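Local structure of GDP-6-deoxy-D-mannose reductase (Pseudomonas aeruginosa, 6X3B) at residues L25-L30 and W49-V54; L121-G126 and L174-F179; A263-V268 and S309-L314. The protein probably reduces GDP-4-dehydro-6-deoxy-D-mannose to GDP-rhamnose with NADPH as cofactor, a step in making the lipopolysaccharide O-antigen of the outer membrane. All coordinates share one frame; numbering follows the deposited sequence.

Contact 1: L25-L30 and W49-V54; sequences LFVTGL and WALLPV. With NDP (NADPH dihydro-nicotinamide-adenine-dinucleotide phosphate), chain E.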
loop_
_atom_site.group_PDB
_atom_site.type_symbol
_atom_site.label_atom_id
_atom_site.label_comp_id
_atom_site.label_asym_id
_atom_site.label_seq_id
_atom_site.Cartn_x
_atom_site.Cartn_y
_atom_site.Cartn_z
ATOM N N LEU A 25 -21.545 14.814 9.638
ATOM C CA LEU A 25 -20.727 13.616 9.537
ATOM C C LEU A 25 -21.426 12.624 8.616
ATOM O O LEU A 25 -22.599 12.308 8.824
ATOM C CB LEU A 25 -20.508 12.991 10.918
ATOM C CG LEU A 25 -19.886 11.588 10.931
ATOM C CD1 LEU A 25 -18.487 11.628 10.316
ATOM C CD2 LEU A 25 -19.844 11.028 12.355
ATOM N N PHE A 26 -20.727 12.169 7.588
ATOM C CA PHE A 26 -21.219 11.091 6.741
ATOM C C PHE A 26 -20.395 9.843 7.016
ATOM O O PHE A 26 -19.166 9.915 7.110
ATOM C CB PHE A 26 -21.152 11.462 5.252
ATOM C CG PHE A 26 -21.775 10.422 4.341
ATOM C CD1 PHE A 26 -23.139 10.471 4.020
ATOM C CD2 PHE A 26 -21.007 9.390 3.831
ATOM C CE1 PHE A 26 -23.712 9.501 3.197
ATOM C CE2 PHE A 26 -21.566 8.410 2.996
ATOM C CZ PHE A 26 -22.919 8.463 2.686
ATOM N N VAL A 27 -21.075 8.701 7.151
ATOM C CA VAL A 27 -20.443 7.426 7.481
ATOM C C VAL A 27 -20.824 6.407 6.411
ATOM O O VAL A 27 -22.015 6.167 6.174
ATOM C CB VAL A 27 -20.865 6.915 8.869
ATOM C CG1 VAL A 27 -20.165 5.573 9.164
ATOM C CG2 VAL A 27 -20.529 7.950 9.958
ATOM N N THR A 28 -19.829 5.820 5.760
ATOM C CA THR A 28 -20.114 4.667 4.912
ATOM C C THR A 28 -20.176 3.415 5.765
ATOM O O THR A 28 -19.637 3.367 6.866
ATOM C CB THR A 28 -19.041 4.471 3.830
ATOM O OG1 THR A 28 -17.830 4.010 4.451
ATOM C CG2 THR A 28 -18.779 5.784 3.083
ATOM N N GLY A 29 -20.821 2.374 5.233
ATOM C CA GLY A 29 -20.876 1.117 5.956
ATOM C C GLY A 29 -21.774 1.138 7.164
ATOM O O GLY A 29 -21.585 0.346 8.092
ATOM N N LEU A 30 -22.744 2.049 7.195
ATOM C CA LEU A 30 -23.597 2.153 8.375
ATOM C C LEU A 30 -24.366 0.866 8.659
ATOM O O LEU A 30 -24.754 0.633 9.808
ATOM C CB LEU A 30 -24.567 3.322 8.221
ATOM C CG LEU A 30 -23.991 4.669 8.665
ATOM C CD1 LEU A 30 -24.938 5.777 8.235
ATOM C CD2 LEU A 30 -23.723 4.713 10.174
ATOM N N TRP A 49 -21.040 15.739 16.438
ATOM C CA TRP A 49 -21.241 15.133 15.127
ATOM C C TRP A 49 -22.720 14.858 14.905
ATOM O O TRP A 49 -23.348 14.143 15.687
ATOM C CB TRP A 49 -20.410 13.855 15.007
ATOM C CG TRP A 49 -19.007 14.117 15.429
ATOM C CD1 TRP A 49 -18.401 13.708 16.588
ATOM C CD2 TRP A 49 -18.042 14.910 14.731
ATOM N NE1 TRP A 49 -17.113 14.180 16.638
ATOM C CE2 TRP A 49 -16.866 14.920 15.512
ATOM C CE3 TRP A 49 -18.050 15.598 13.514
ATOM C CZ2 TRP A 49 -15.722 15.599 15.126
ATOM C CZ3 TRP A 49 -16.908 16.264 13.124
ATOM C CH2 TRP A 49 -15.758 16.263 13.926
ATOM N N ALA A 50 -23.276 15.449 13.857
ATOM C CA ALA A 50 -24.637 15.163 13.420
ATOM C C ALA A 50 -24.560 14.207 12.240
ATOM O O ALA A 50 -24.029 14.569 11.182
ATOM C CB ALA A 50 -25.379 16.432 13.015
ATOM N N LEU A 51 -25.114 13.011 12.412
ATOM C CA LEU A 51 -25.031 11.982 11.380
ATOM C C LEU A 51 -25.939 12.326 10.206
ATOM O O LEU A 51 -27.159 12.462 10.368
ATOM C CB LEU A 51 -25.390 10.620 11.965
ATOM C CG LEU A 51 -25.216 9.435 10.999
ATOM C CD1 LEU A 51 -23.753 9.310 10.484
ATOM C CD2 LEU A 51 -25.653 8.136 11.658
ATOM N N LEU A 52 -25.353 12.430 9.015
ATOM C CA LEU A 52 -26.144 12.725 7.827
ATOM C C LEU A 52 -26.932 11.491 7.386
ATOM O O LEU A 52 -26.437 10.362 7.489
ATOM C CB LEU A 52 -25.257 13.198 6.673
ATOM C CG LEU A 52 -24.623 14.581 6.880
ATOM C CD1 LEU A 52 -23.572 14.808 5.790
ATOM C CD2 LEU A 52 -25.698 15.677 6.872
ATOM N N PRO A 53 -28.141 11.677 6.861
ATOM C CA PRO A 53 -28.883 10.548 6.294
ATOM C C PRO A 53 -28.234 10.066 5.005
ATOM O O PRO A 53 -27.492 10.783 4.325
ATOM C CB PRO A 53 -30.281 11.133 6.039
ATOM C CG PRO A 53 -30.023 12.608 5.835
ATOM C CD PRO A 53 -28.901 12.943 6.798
ATOM N N VAL A 54 -28.503 8.808 4.685
ATOM C CA VAL A 54 -28.072 8.212 3.426
ATOM C C VAL A 54 -29.269 8.263 2.475
ATOM O O VAL A 54 -30.274 7.591 2.740
ATOM C CB VAL A 54 -27.571 6.779 3.629
ATOM C CG1 VAL A 54 -26.982 6.235 2.324
ATOM C CG2 VAL A 54 -26.530 6.758 4.742
HETATM P PA NDP E . -18.931 -5.371 7.931
HETATM O O1A NDP E . -18.461 -6.365 6.925
HETATM O O2A NDP E . -19.768 -5.850 9.069
HETATM O O5B NDP E . -19.688 -4.173 7.185
HETATM C C5B NDP E . -19.232 -3.764 5.873
HETATM C C4B NDP E . -20.105 -2.639 5.377
HETATM O O4B NDP E . -19.638 -2.208 4.074
HETATM C C3B NDP E . -21.596 -2.971 5.204
HETATM O O3B NDP E . -22.412 -1.896 5.654
HETATM C C2B NDP E . -21.719 -3.201 3.703
HETATM O O2B NDP E . -23.037 -2.893 3.255
HETATM C C1B NDP E . -20.723 -2.178 3.177
HETATM N N9A NDP E . -20.234 -2.466 1.836
HETATM C C8A NDP E . -19.545 -3.583 1.432
HETATM N N7A NDP E . -19.239 -3.571 0.160
HETATM C C5A NDP E . -19.759 -2.373 -0.307
HETATM C C6A NDP E . -19.767 -1.771 -1.579
HETATM N N6A NDP E . -19.203 -2.354 -2.633
HETATM N N1A NDP E . -20.374 -0.568 -1.711
HETATM C C2A NDP E . -20.929 -0.020 -0.624
HETATM N N3A NDP E . -20.984 -0.489 0.620
HETATM C C4A NDP E . -20.375 -1.682 0.717
HETATM O O3 NDP E . -17.661 -4.603 8.533
HETATM P PN NDP E . -17.301 -4.206 10.042
HETATM O O1N NDP E . -18.330 -3.245 10.536
HETATM O O2N NDP E . -17.066 -5.457 10.819
HETATM O O5D NDP E . -15.910 -3.438 9.838
HETATM C C5D NDP E . -15.920 -1.995 9.719
HETATM C C4D NDP E . -14.540 -1.524 9.337
HETATM O O4D NDP E . -13.607 -1.895 10.383
HETATM C C3D NDP E . -13.974 -2.109 8.034
HETATM O O3D NDP E . -13.236 -1.133 7.311
HETATM C C2D NDP E . -13.089 -3.240 8.553
HETATM O O2D NDP E . -12.047 -3.584 7.653
HETATM C C1D NDP E . -12.543 -2.642 9.845
HETATM N N1N NDP E . -12.142 -3.686 10.834
HETATM C C2N NDP E . -13.082 -4.424 11.501
HETATM C C3N NDP E . -12.740 -5.274 12.518
HETATM C C7N NDP E . -13.766 -6.222 13.010
HETATM O O7N NDP E . -13.466 -7.058 13.867
HETATM N N7N NDP E . -14.990 -6.138 12.508
HETATM C C4N NDP E . -11.359 -5.199 13.070
HETATM C C5N NDP E . -10.427 -4.417 12.242
HETATM C C6N NDP E . -10.813 -3.924 11.088
HETATM P P2B NDP E . -23.771 -4.198 2.649
HETATM O O1X NDP E . -25.142 -3.729 2.214
HETATM O O2X NDP E . -22.935 -4.679 1.482
HETATM O O3X NDP E . -23.841 -5.222 3.762
HETATM O O HOH W 1 -24.010 9.094 6.963
#
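Leu25 and Leu51 face each other at the single bridge of a short parallel strand pair, whose N-to-C directions diverge by 53°. Leu25 spends both of its backbone polar atoms here: its N donates to Ala50 O over 2.9 Å, and its O receives Leu52 N at 2.8 Å in a nearly straight bond. Beyond Leu51 the second segment leaves the strand, and a water bridges the two backbones, accepting from Val27 N and donating to Leu52 O.

Leu25 and Leu51 send their side chains to the same face of the sheet. With chi1 at 169°, Leu25 turns CG to the carbonyl side, and CD2 comes to 3.9 Å from Trp49 CB, the two side chains crossing at a slant. The methyl CD1 of Leu51 reaches across to CG2 of Val27, 3.5 Å away, and the chains meet at about a right angle. Branched aliphatic residues suit this face because helix 33-44 packs on it through Leu38 and Leu42. The loops close the far end, where Leu30 CD1 and Val54 CG2 lie 4.0 Å apart as their side chains slide past each other in opposite directions.

On the reverse face Phe26 sets CB 4.2 Å from Leu52 CD1, while Pro53 O lies by the ring edge, near its plane; Trp70 meets the same ring edge-to-face. Gly29 follows the strand with a phi of 72°, which a residue without CB adopts easily, and its CA comes within 3.4 Å of O3B of the NADPH. Strand 23-28, helix 33-44 and strand 49-51 thus form the opening beta-alpha-beta unit of a Rossmann fold, with the glycine turn meeting the adenosine ribose.

Contact 2: L121-G126 and L174-F179; sequences LYISSG and LVARPF. With NDP (NADPH dihydro-nicotinamide-adenine-dinucleotide phosphate), chain E.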
loop_
_atom_site.group_PDB
_atom_site.type_symbol
_atom_site.label_atom_id
_atom_site.label_comp_id
_atom_site.label_asym_id
_atom_site.label_seq_id
_atom_site.Cartn_x
_atom_site.Cartn_y
_atom_site.Cartn_z
ATOM N N LEU A 121 -11.614 10.245 7.663
ATOM C CA LEU A 121 -10.997 9.249 8.526
ATOM C C LEU A 121 -11.167 7.879 7.864
ATOM O O LEU A 121 -12.286 7.359 7.762
ATOM C CB LEU A 121 -11.610 9.286 9.923
ATOM C CG LEU A 121 -11.265 8.094 10.824
ATOM C CD1 LEU A 121 -9.739 8.010 11.075
ATOM C CD2 LEU A 121 -12.032 8.183 12.148
ATOM N N TYR A 122 -10.057 7.311 7.400
ATOM C CA TYR A 122 -10.056 6.000 6.777
ATOM C C TYR A 122 -9.853 4.951 7.859
ATOM O O TYR A 122 -8.936 5.070 8.678
ATOM C CB TYR A 122 -8.956 5.880 5.723
ATOM C CG TYR A 122 -8.928 4.492 5.184
ATOM C CD1 TYR A 122 -9.974 4.038 4.393
ATOM C CD2 TYR A 122 -7.923 3.597 5.545
ATOM C CE1 TYR A 122 -9.994 2.737 3.912
ATOM C CE2 TYR A 122 -7.928 2.296 5.071
ATOM C CZ TYR A 122 -8.982 1.873 4.265
ATOM O OH TYR A 122 -9.010 0.582 3.782
ATOM N N ILE A 123 -10.721 3.941 7.884
ATOM C CA ILE A 123 -10.642 2.888 8.881
ATOM C C ILE A 123 -9.892 1.720 8.248
ATOM O O ILE A 123 -10.415 1.030 7.359
ATOM C CB ILE A 123 -12.029 2.471 9.401
ATOM C CG1 ILE A 123 -12.732 3.657 10.107
ATOM C CG2 ILE A 123 -11.904 1.312 10.403
ATOM C CD1 ILE A 123 -11.801 4.518 11.024
ATOM N N SER A 124 -8.659 1.509 8.713
ATOM C CA SER A 124 -7.809 0.415 8.251
ATOM C C SER A 124 -7.960 -0.765 9.203
ATOM O O SER A 124 -9.080 -1.093 9.609
ATOM C CB SER A 124 -6.354 0.904 8.150
ATOM O OG SER A 124 -5.477 -0.082 7.615
ATOM N N SER A 125 -6.856 -1.407 9.572
ATOM C CA SER A 125 -6.895 -2.566 10.459
ATOM C C SER A 125 -5.507 -2.819 11.020
ATOM O O SER A 125 -4.518 -2.653 10.310
ATOM C CB SER A 125 -7.373 -3.822 9.727
ATOM O OG SER A 125 -7.140 -4.966 10.534
ATOM N N GLY A 126 -5.442 -3.220 12.290
ATOM C CA GLY A 126 -4.174 -3.671 12.846
ATOM C C GLY A 126 -3.625 -4.903 12.154
ATOM O O GLY A 126 -2.469 -5.268 12.391
ATOM N N LEU A 174 -7.039 11.272 8.114
ATOM C CA LEU A 174 -6.579 10.515 9.260
ATOM C C LEU A 174 -6.763 9.030 8.973
ATOM O O LEU A 174 -7.691 8.625 8.258
ATOM C CB LEU A 174 -7.373 10.882 10.512
ATOM C CG LEU A 174 -7.550 12.381 10.774
ATOM C CD1 LEU A 174 -8.736 12.579 11.721
ATOM C CD2 LEU A 174 -6.267 12.932 11.391
ATOM N N VAL A 175 -5.876 8.221 9.540
ATOM C CA VAL A 175 -5.945 6.774 9.403
ATOM C C VAL A 175 -5.976 6.166 10.797
ATOM O O VAL A 175 -5.146 6.499 11.654
ATOM C CB VAL A 175 -4.764 6.219 8.582
ATOM C CG1 VAL A 175 -4.716 4.712 8.715
ATOM C CG2 VAL A 175 -4.921 6.599 7.127
ATOM N N ALA A 176 -6.928 5.273 11.023
ATOM C CA ALA A 176 -6.981 4.493 12.242
ATOM C C ALA A 176 -6.709 3.036 11.907
ATOM O O ALA A 176 -7.252 2.521 10.927
ATOM C CB ALA A 176 -8.347 4.624 12.914
ATOM N N ARG A 177 -5.897 2.365 12.736
ATOM C CA ARG A 177 -5.639 0.919 12.636
ATOM C C ARG A 177 -6.206 0.235 13.873
ATOM O O ARG A 177 -5.500 0.060 14.877
ATOM C CB ARG A 177 -4.142 0.610 12.492
ATOM C CG ARG A 177 -3.552 1.094 11.168
ATOM C CD ARG A 177 -2.021 0.980 11.130
ATOM N NE ARG A 177 -1.516 1.291 9.800
ATOM C CZ ARG A 177 -0.223 1.430 9.518
ATOM N NH1 ARG A 177 0.679 1.311 10.492
ATOM N NH2 ARG A 177 0.166 1.689 8.273
ATOM N N PRO A 178 -7.479 -0.133 13.878
ATOM C CA PRO A 178 -8.046 -0.788 15.061
ATOM C C PRO A 178 -7.595 -2.232 15.139
ATOM O O PRO A 178 -7.448 -2.917 14.120
ATOM C CB PRO A 178 -9.556 -0.699 14.823
ATOM C CG PRO A 178 -9.668 -0.702 13.297
ATOM C CD PRO A 178 -8.487 0.105 12.827
ATOM N N PHE A 179 -7.376 -2.694 16.366
ATOM C CA PHE A 179 -7.056 -4.099 16.562
ATOM C C PHE A 179 -8.367 -4.844 16.836
ATOM O O PHE A 179 -9.407 -4.458 16.290
ATOM C CB PHE A 179 -5.984 -4.236 17.658
ATOM C CG PHE A 179 -4.587 -3.801 17.191
ATOM C CD1 PHE A 179 -4.377 -2.528 16.678
ATOM C CD2 PHE A 179 -3.509 -4.678 17.232
ATOM C CE1 PHE A 179 -3.107 -2.115 16.241
ATOM C CE2 PHE A 179 -2.241 -4.280 16.809
ATOM C CZ PHE A 179 -2.040 -2.995 16.302
HETATM P PA NDP E . -18.931 -5.371 7.931
HETATM O O1A NDP E . -18.461 -6.365 6.925
HETATM O O2A NDP E . -19.768 -5.850 9.069
HETATM O O5B NDP E . -19.688 -4.173 7.185
HETATM C C5B NDP E . -19.232 -3.764 5.873
HETATM C C4B NDP E . -20.105 -2.639 5.377
HETATM O O4B NDP E . -19.638 -2.208 4.074
HETATM C C3B NDP E . -21.596 -2.971 5.204
HETATM O O3B NDP E . -22.412 -1.896 5.654
HETATM C C2B NDP E . -21.719 -3.201 3.703
HETATM O O2B NDP E . -23.037 -2.893 3.255
HETATM C C1B NDP E . -20.723 -2.178 3.177
HETATM N N9A NDP E . -20.234 -2.466 1.836
HETATM C C8A NDP E . -19.545 -3.583 1.432
HETATM N N7A NDP E . -19.239 -3.571 0.160
HETATM C C5A NDP E . -19.759 -2.373 -0.307
HETATM C C6A NDP E . -19.767 -1.771 -1.579
HETATM N N6A NDP E . -19.203 -2.354 -2.633
HETATM N N1A NDP E . -20.374 -0.568 -1.711
HETATM C C2A NDP E . -20.929 -0.020 -0.624
HETATM N N3A NDP E . -20.984 -0.489 0.620
HETATM C C4A NDP E . -20.375 -1.682 0.717
HETATM O O3 NDP E . -17.661 -4.603 8.533
HETATM P PN NDP E . -17.301 -4.206 10.042
HETATM O O1N NDP E . -18.330 -3.245 10.536
HETATM O O2N NDP E . -17.066 -5.457 10.819
HETATM O O5D NDP E . -15.910 -3.438 9.838
HETATM C C5D NDP E . -15.920 -1.995 9.719
HETATM C C4D NDP E . -14.540 -1.524 9.337
HETATM O O4D NDP E . -13.607 -1.895 10.383
HETATM C C3D NDP E . -13.974 -2.109 8.034
HETATM O O3D NDP E . -13.236 -1.133 7.311
HETATM C C2D NDP E . -13.089 -3.240 8.553
HETATM O O2D NDP E . -12.047 -3.584 7.653
HETATM C C1D NDP E . -12.543 -2.642 9.845
HETATM N N1N NDP E . -12.142 -3.686 10.834
HETATM C C2N NDP E . -13.082 -4.424 11.501
HETATM C C3N NDP E . -12.740 -5.274 12.518
HETATM C C7N NDP E . -13.766 -6.222 13.010
HETATM O O7N NDP E . -13.466 -7.058 13.867
HETATM N N7N NDP E . -14.990 -6.138 12.508
HETATM C C4N NDP E . -11.359 -5.199 13.070
HETATM C C5N NDP E . -10.427 -4.417 12.242
HETATM C C6N NDP E . -10.813 -3.924 11.088
HETATM P P2B NDP E . -23.771 -4.198 2.649
HETATM O O1X NDP E . -25.142 -3.729 2.214
HETATM O O2X NDP E . -22.935 -4.679 1.482
HETATM O O3X NDP E . -23.841 -5.222 3.762
#
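Leu121 pairs with Leu174, Tyr122 with Val175 and Ile123 with Ala176 in a parallel ladder whose strands are inclined by 25°. Tyr122 N gives to Leu174 O, Ala176 N to Tyr122 O, and Ser124 N to Ala176 O at 2.8 Å. Small Ala176 lets larger neighbours close over it, Leu121 CD1 at 4.1 Å and Ile123 CD1 at 3.9 Å from its CB.

The CB of Arg177 lies 3.9 Å from Ser125 O, and CG sits 4.1 Å from Ser124 CB. From CG to NE the chain is extended (chi3 173°), which carries the guanidinium beyond the strand pair, where NH1 bonds Tyr129 OH and NH2 forms a salt bridge with Glu159. A long aliphatic stem with a charged end suits this buried site, where a carboxylate lies beyond the strands. Glu159 also binds Ser124 OG through its other oxygen, tying both segments to helix 150-169.

These strands lie in the parallel core of the central sheet of the Rossmann domain, and their C-terminal ends open, as is usual in this fold, onto the cofactor. Ile123 CG2 rests 3.6 Å from O4D of the nicotinamide ribose; Ser125 CB and Pro178 CG lie against the nicotinamide carbons C6N and C5N. The proline ring also packs on Ser124, its CD covering Ser124 O, a buried carbonyl oxygen with no hydrogen-bond partner in the model.

Gly126 N reaches Pro178 O at 2.7 Å from above the carbonyl plane. Gly126 CA stands over one face of the Phe179 ring in a CH-pi contact, 4.0 Å from the centroid, an approach for which the missing side chain leaves room.

Contact 3: A263-V268 and S309-L314; sequences ADIAQV and SLRAIL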
loop_
_atom_site.group_PDB
_atom_site.type_symbol
_atom_site.label_atom_id
_atom_site.label_comp_id
_atom_site.label_asym_id
_atom_site.label_seq_id
_atom_site.Cartn_x
_atom_site.Cartn_y
_atom_site.Cartn_z
ATOM N N ALA A 263 -17.792 -18.308 30.149
ATOM C CA ALA A 263 -18.461 -19.371 30.896
ATOM C C ALA A 263 -18.832 -18.915 32.298
ATOM O O ALA A 263 -19.940 -19.189 32.774
ATOM C CB ALA A 263 -17.565 -20.611 30.962
ATOM N N ASP A 264 -17.917 -18.216 32.975
ATOM C CA ASP A 264 -18.195 -17.720 34.318
ATOM C C ASP A 264 -19.369 -16.746 34.308
ATOM O O ASP A 264 -20.286 -16.846 35.135
ATOM C CB ASP A 264 -16.936 -17.060 34.899
ATOM C CG ASP A 264 -17.044 -16.802 36.394
ATOM O OD1 ASP A 264 -17.904 -17.426 37.050
ATOM O OD2 ASP A 264 -16.271 -15.969 36.918
ATOM N N ILE A 265 -19.363 -15.798 33.369
ATOM C CA ILE A 265 -20.465 -14.841 33.279
ATOM C C ILE A 265 -21.778 -15.566 33.008
ATOM O O ILE A 265 -22.834 -15.202 33.544
ATOM C CB ILE A 265 -20.167 -13.789 32.199
ATOM C CG1 ILE A 265 -18.982 -12.913 32.627
ATOM C CG2 ILE A 265 -21.405 -12.896 31.919
ATOM C CD1 ILE A 265 -18.313 -12.171 31.452
ATOM N N ALA A 266 -21.732 -16.607 32.178
ATOM C CA ALA A 266 -22.936 -17.322 31.776
ATOM C C ALA A 266 -23.434 -18.300 32.832
ATOM O O ALA A 266 -24.542 -18.829 32.684
ATOM C CB ALA A 266 -22.674 -18.069 30.472
ATOM N N GLN A 267 -22.644 -18.543 33.884
ATOM C CA GLN A 267 -22.955 -19.533 34.921
ATOM C C GLN A 267 -23.091 -20.919 34.298
ATOM O O GLN A 267 -24.011 -21.691 34.592
ATOM C CB GLN A 267 -24.193 -19.120 35.732
ATOM C CG GLN A 267 -23.966 -17.769 36.415
ATOM C CD GLN A 267 -25.198 -17.255 37.164
ATOM O OE1 GLN A 267 -25.422 -17.587 38.327
ATOM N NE2 GLN A 267 -26.006 -16.474 36.484
ATOM N N VAL A 268 -22.143 -21.222 33.416
ATOM C CA VAL A 268 -22.053 -22.488 32.708
ATOM C C VAL A 268 -20.686 -23.084 33.004
ATOM O O VAL A 268 -19.701 -22.362 33.201
ATOM C CB VAL A 268 -22.278 -22.272 31.190
ATOM C CG1 VAL A 268 -21.686 -23.385 30.356
ATOM C CG2 VAL A 268 -23.769 -22.102 30.900
ATOM N N SER A 309 -17.811 -6.133 28.303
ATOM C CA SER A 309 -17.884 -6.447 26.878
ATOM C C SER A 309 -18.389 -7.860 26.649
ATOM O O SER A 309 -19.188 -8.103 25.741
ATOM C CB SER A 309 -16.506 -6.316 26.219
ATOM O OG SER A 309 -16.073 -4.977 26.214
ATOM N N LEU A 310 -17.888 -8.810 27.429
ATOM C CA LEU A 310 -18.280 -10.202 27.249
ATOM C C LEU A 310 -19.723 -10.437 27.693
ATOM O O LEU A 310 -20.463 -11.206 27.065
ATOM C CB LEU A 310 -17.321 -11.101 28.027
ATOM C CG LEU A 310 -15.877 -11.134 27.526
ATOM C CD1 LEU A 310 -15.015 -11.978 28.446
ATOM C CD2 LEU A 310 -15.819 -11.678 26.097
ATOM N N ARG A 311 -20.137 -9.803 28.791
ATOM C CA ARG A 311 -21.531 -9.929 29.202
ATOM C C ARG A 311 -22.456 -9.394 28.125
ATOM O O ARG A 311 -23.499 -9.994 27.828
ATOM C CB ARG A 311 -21.764 -9.187 30.519
ATOM C CG ARG A 311 -23.121 -9.500 31.157
ATOM C CD ARG A 311 -23.216 -8.919 32.552
ATOM N NE ARG A 311 -22.721 -7.550 32.572
ATOM C CZ ARG A 311 -21.671 -7.136 33.274
ATOM N NH1 ARG A 311 -21.012 -7.984 34.048
ATOM N NH2 ARG A 311 -21.316 -5.860 33.221
ATOM N N ALA A 312 -22.069 -8.282 27.500
ATOM C CA ALA A 312 -22.906 -7.671 26.478
ATOM C C ALA A 312 -23.116 -8.626 25.310
ATOM O O ALA A 312 -24.248 -8.786 24.831
ATOM C CB ALA A 312 -22.289 -6.334 26.027
ATOM N N ILE A 313 -22.059 -9.319 24.864
ATOM C CA ILE A 313 -22.275 -10.215 23.727
ATOM C C ILE A 313 -23.065 -11.460 24.136
ATOM O O ILE A 313 -23.828 -12.003 23.327
ATOM C CB ILE A 313 -20.958 -10.595 23.009
ATOM C CG1 ILE A 313 -19.993 -11.357 23.918
ATOM C CG2 ILE A 313 -20.296 -9.363 22.416
ATOM C CD1 ILE A 313 -18.755 -11.892 23.162
ATOM N N LEU A 314 -22.920 -11.932 25.380
ATOM C CA LEU A 314 -23.744 -13.055 25.829
ATOM C C LEU A 314 -25.214 -12.661 25.906
ATOM O O LEU A 314 -26.089 -13.410 25.455
ATOM C CB LEU A 314 -23.272 -13.576 27.184
ATOM C CG LEU A 314 -22.057 -14.489 27.206
ATOM C CD1 LEU A 314 -21.576 -14.607 28.655
ATOM C CD2 LEU A 314 -22.356 -15.883 26.600
#
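Ile265 projects from helix 255-266 onto Leu310, Arg311 and Leu314, which lie along one side of helix 306-320. This is helix-helix packing at the end of helix 255-266, away from the NADPH, and no hydrogen bond crosses it. The two arms of Ile265 divide the work. CG1, placed beside the backbone N (chi1 -67°), carries CD1 to 3.7 Å from Leu310 CB; CG2 turns to the other two residues, touching Arg311 CG at 3.9 Å and Leu314 CD1 at 3.7 Å. A beta-branched residue suits the spot because one side chain can cover a full turn of the opposing helix. Arg311 offers its methylene root at right angles to Ile265, a fitting residue for the exposed margin because its aliphatic part can pack while its charged end extends farther. Ala266 completes this first shell, its CB 4.1 Å from Leu314 CD1, and its small size lets the leucine methyl come close to the helix.

In the second shell, helix 191-203 backs Ala266 and Leu314 through Ile199. Leu310 and Leu314 also lean on Leu262, one turn earlier in helix 255-266.

Just past Ala266 the helix ends. Gln267 takes a positive phi (59°), and the chain turns out of the helix in a Schellman motif: Gln267 N bonds Asp264 O at 3.2 Å, and Val268 N reaches back to Ala263 O at 3.1 Å.

Overall arrangement
Contacts 1 and 2 share one sheet, covered over both by helix 225-238, and touch the NADPH at its adenosine ribose and its nicotinamide half; their centres lie about 17 Å apart. The centre of contact 2 is about 7 Å from that of the chain, against about 16 Å for contact 1, and its ladder is longer, with one arginine-glutamate salt bridge at its margin. Contact 1 is extended by a water and otherwise apolar. Contact 3, centred about 22 Å out yet largely buried, meets through aliphatic carbons, including an arginine's methylene stem, with no hydrogen bond across; Ser309 and Ile313 on its helix 306-320 touch strand 172-182 of contact 2.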